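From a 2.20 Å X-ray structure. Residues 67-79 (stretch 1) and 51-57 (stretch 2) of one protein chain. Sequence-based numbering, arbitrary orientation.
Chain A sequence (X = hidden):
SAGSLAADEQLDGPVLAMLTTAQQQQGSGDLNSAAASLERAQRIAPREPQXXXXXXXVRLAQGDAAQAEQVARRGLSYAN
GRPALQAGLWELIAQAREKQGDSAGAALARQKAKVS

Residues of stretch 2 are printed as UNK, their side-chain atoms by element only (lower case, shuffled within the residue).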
# COMPACT_ATOMS: atom_id res chain seq x y z
N GLN A 67 4.64 1.47 -9.82
CA GLN A 67 5.07 0.48 -8.82
C GLN A 67 4.04 0.33 -7.71
O GLN A 67 3.64 -0.80 -7.38
CB GLN A 67 6.41 0.90 -8.21
CG GLN A 67 7.57 0.50 -9.05
CD GLN A 67 8.88 0.95 -8.44
OE1 GLN A 67 9.19 0.62 -7.28
NE2 GLN A 67 9.62 1.74 -9.17
N ALA A 68 3.64 1.45 -7.10
CA ALA A 68 2.66 1.44 -6.02
C ALA A 68 1.39 0.73 -6.42
O ALA A 68 0.77 0.03 -5.61
CB ALA A 68 2.31 2.87 -5.60
N GLU A 69 0.96 0.95 -7.67
CA GLU A 69 -0.30 0.38 -8.12
C GLU A 69 -0.26 -1.14 -8.06
O GLU A 69 -1.20 -1.78 -7.59
CB GLU A 69 -0.58 0.89 -9.54
CG GLU A 69 -1.95 0.53 -10.07
CD GLU A 69 -2.07 0.76 -11.57
OE1 GLU A 69 -1.19 1.42 -12.16
OE2 GLU A 69 -3.05 0.26 -12.16
N GLN A 70 0.86 -1.73 -8.50
CA GLN A 70 0.95 -3.19 -8.54
C GLN A 70 1.05 -3.79 -7.15
O GLN A 70 0.49 -4.85 -6.88
CB GLN A 70 2.14 -3.62 -9.40
CG GLN A 70 2.06 -3.08 -10.80
CD GLN A 70 0.80 -3.53 -11.53
OE1 GLN A 70 0.27 -2.78 -12.34
NE2 GLN A 70 0.35 -4.76 -11.30
N VAL A 71 1.77 -3.12 -6.25
CA VAL A 71 1.81 -3.58 -4.86
C VAL A 71 0.43 -3.52 -4.25
O VAL A 71 -0.03 -4.48 -3.61
CB VAL A 71 2.82 -2.75 -4.05
CG1 VAL A 71 2.79 -3.17 -2.57
CG2 VAL A 71 4.20 -2.86 -4.66
N ALA A 72 -0.27 -2.39 -4.44
CA ALA A 72 -1.61 -2.26 -3.88
C ALA A 72 -2.57 -3.27 -4.51
O ALA A 72 -3.46 -3.82 -3.83
CB ALA A 72 -2.13 -0.84 -4.08
N ARG A 73 -2.42 -3.52 -5.82
CA ARG A 73 -3.28 -4.49 -6.48
C ARG A 73 -2.99 -5.89 -5.98
O ARG A 73 -3.88 -6.74 -5.92
CB ARG A 73 -3.12 -4.41 -8.00
CG ARG A 73 -3.93 -3.31 -8.64
CD ARG A 73 -4.48 -3.75 -10.00
NE ARG A 73 -5.70 -3.04 -10.40
CZ ARG A 73 -5.70 -1.92 -11.11
NH1 ARG A 73 -4.54 -1.40 -11.49
NH2 ARG A 73 -6.82 -1.32 -11.44
N ARG A 74 -1.74 -6.14 -5.60
CA ARG A 74 -1.42 -7.42 -4.99
C ARG A 74 -2.00 -7.51 -3.58
O ARG A 74 -2.63 -8.52 -3.23
CB ARG A 74 0.11 -7.64 -4.99
CG ARG A 74 0.50 -9.06 -4.63
CD ARG A 74 1.87 -9.44 -5.17
NE ARG A 74 2.94 -8.66 -4.56
CZ ARG A 74 3.54 -8.99 -3.42
NH1 ARG A 74 3.18 -10.09 -2.75
NH2 ARG A 74 4.51 -8.22 -2.95
N GLY A 75 -1.81 -6.49 -2.76
CA GLY A 75 -2.43 -6.49 -1.44
C GLY A 75 -3.91 -6.78 -1.49
O GLY A 75 -4.44 -7.55 -0.69
N LEU A 76 -4.59 -6.19 -2.48
CA LEU A 76 -6.03 -6.39 -2.66
C LEU A 76 -6.38 -7.87 -2.79
O LEU A 76 -7.33 -8.35 -2.17
CB LEU A 76 -6.48 -5.62 -3.89
CG LEU A 76 -7.90 -5.12 -4.08
CD1 LEU A 76 -8.45 -4.49 -2.82
CD2 LEU A 76 -7.83 -4.10 -5.19
N SER A 77 -5.60 -8.63 -3.57
CA SER A 77 -5.91 -10.05 -3.71
C SER A 77 -5.80 -10.82 -2.39
O SER A 77 -6.35 -11.92 -2.28
CB SER A 77 -4.99 -10.67 -4.76
OG SER A 77 -3.63 -10.42 -4.49
N TYR A 78 -5.12 -10.27 -1.39
CA TYR A 78 -5.00 -10.91 -0.08
C TYR A 78 -5.97 -10.31 0.93
O TYR A 78 -6.03 -10.76 2.07
CB TYR A 78 -3.57 -10.79 0.47
CG TYR A 78 -2.43 -11.15 -0.47
CD1 TYR A 78 -2.59 -12.07 -1.50
CD2 TYR A 78 -1.17 -10.58 -0.29
CE1 TYR A 78 -1.52 -12.39 -2.34
CE2 TYR A 78 -0.11 -10.89 -1.11
CZ TYR A 78 -0.29 -11.79 -2.14
OH TYR A 78 0.77 -12.10 -2.96
N ALA A 79 -6.69 -9.27 0.54
CA ALA A 79 -7.53 -8.49 1.43
C ALA A 79 -8.96 -8.99 1.46
O ALA A 79 -9.83 -8.28 1.96
CB ALA A 79 -7.49 -7.02 1.00
N UNK A 51 0.78 -4.96 5.21
CA UNK A 51 2.15 -4.63 4.83
C UNK A 51 2.17 -4.03 3.44
O UNK A 51 2.81 -2.99 3.21
c UNK A 51 4.42 -5.57 4.33
c UNK A 51 3.05 -5.88 4.92
c UNK A 51 3.18 -6.33 6.34
N UNK A 52 1.47 -4.66 2.50
CA UNK A 52 1.43 -4.19 1.12
C UNK A 52 0.79 -2.81 1.02
O UNK A 52 1.25 -1.95 0.25
c UNK A 52 0.70 -5.21 0.25
c UNK A 52 1.49 -6.52 0.22
c UNK A 52 0.79 -7.64 -0.47
c UNK A 52 2.86 -6.31 -0.41
N UNK A 53 -0.24 -2.57 1.83
CA UNK A 53 -0.88 -1.26 1.87
C UNK A 53 0.11 -0.16 2.21
O UNK A 53 0.16 0.89 1.54
c UNK A 53 -3.91 2.54 3.36
c UNK A 53 -2.37 0.88 4.14
c UNK A 53 -2.68 0.07 3.05
c UNK A 53 -2.98 2.12 4.29
c UNK A 53 -2.02 -1.28 2.89
c UNK A 53 -4.24 1.75 2.28
o UNK A 53 -4.52 3.77 3.50
c UNK A 53 -3.62 0.51 2.13
N UNK A 54 0.92 -0.36 3.25
CA UNK A 54 1.90 0.65 3.63
C UNK A 54 3.02 0.74 2.61
O UNK A 54 3.56 1.83 2.36
c UNK A 54 1.85 0.32 7.43
n UNK A 54 0.73 0.11 8.32
c UNK A 54 1.46 -0.06 6.03
c UNK A 54 2.50 0.31 5.01
c UNK A 54 0.61 0.62 9.54
n UNK A 54 1.57 1.39 10.05
n UNK A 54 -0.47 0.35 10.26
N UNK A 55 3.42 -0.40 2.05
CA UNK A 55 4.45 -0.39 1.03
C UNK A 55 3.99 0.40 -0.19
O UNK A 55 4.73 1.24 -0.72
c UNK A 55 5.95 -2.00 -0.34
c UNK A 55 4.81 -1.84 0.66
c UNK A 55 6.44 -3.46 -0.40
c UNK A 55 7.08 -1.05 -0.00
N UNK A 56 2.75 0.18 -0.64
CA UNK A 56 2.23 0.94 -1.77
C UNK A 56 2.19 2.42 -1.44
O UNK A 56 2.44 3.27 -2.30
c UNK A 56 0.84 0.43 -2.15
N UNK A 57 1.89 2.76 -0.19
CA UNK A 57 1.84 4.16 0.20
C UNK A 57 3.21 4.82 0.07
O UNK A 57 3.33 5.92 -0.49
n UNK A 57 -0.32 6.46 2.97
c UNK A 57 -0.16 4.40 1.71
o UNK A 57 -1.06 4.55 3.91
c UNK A 57 -0.56 5.14 2.95
c UNK A 57 1.33 4.27 1.62

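Position 51 carries three side-chain carbons: one bonded to CA, with two more attached to it. Branching at the first side-chain atom with carbon alone identifies valine. Val51 adopts the t rotamer and its side chain comes no nearer than 7.5 Å to stretch 1, so it takes no part in this contact.

Position 52 has four carbons, forked at the second. Its CA-to-CB bond points toward stretch 1, and its side chain enters a hollow formed by Val71, Arg74, Gly75 and Tyr78. An unbranched first carbon followed by a fork is the pattern of leucine. In Leu52, chi1 is m and chi2 is t. This sends CD1 to 3.6 Å from Gly75 CA and 3.4 Å from Tyr78 CE2, the latter an oblique approach to the ring. CD2 lies 3.8 Å from Val71 CG1 and 3.6 Å from Arg74 NH2, over one face of the guanidinium.

Position 53 shows one carbon leading to a six-carbon ring that bears an oxygen, which defines tyrosine. The CA-to-CB bond of Tyr53 points away from stretch 1, and its side chain stays at least 6.5 Å from it.

At position 54 the chain runs through three carbons and a nitrogen to a carbon carrying two more nitrogens. That terminal group is a guanidinium, so the residue is arginine. Arg54 also points away, with no side-chain atom closer than 8.3 Å.

Position 55 again has four carbons forked at the second, and its first carbon, CB, lies 4.0 Å from Val71 CG1. The residue is leucine, with chi1 t and chi2 p. Leu55 leaves its backbone sideways to stretch 1 and makes a smaller contact than Leu52.

Position 56 has a single side-chain carbon, hence alanine. Ala56 points toward stretch 1; its CB is 3.8 Å from Ala72 CB and 4.1 Å from Val71 CG1. Its carbonyl O lies 3.3 Å from Ala68 CB.

Position 57 has three carbons, the third bearing one oxygen and one nitrogen. The length of the chain before the amide gives glutamine rather than asparagine. Gln57 points away and remains 7.4 Å or more from stretch 1.

The two helices run nearly antiparallel, at 168°, and their axes approach to 8.2 Å. Small residues permit this spacing: Ala68 CA and Ala56 CA are 4.3 Å apart, while Gly75 CA and Leu52 CA are 5.2 Å apart. An ideal CB on Gly75 would fall only 3.1 Å from Leu52 CB, so the bare glycine backbone leaves room for the knob. Arg74 NH1 donates a hydrogen bond to Tyr78 OH at 3.1 Å, linking two side chains of that hollow. Val71 packs between the leucine and alanine sites, its CG1 reaching 3.4 Å from Leu52 O. With no hydrogen bond or salt bridge across the stretches, the 372 Å² buried between them reflects close, largely apolar packing, centred on Leu52, Ala56 and Val71.

Stretch 2, residues 51-57: VLYRLAQ
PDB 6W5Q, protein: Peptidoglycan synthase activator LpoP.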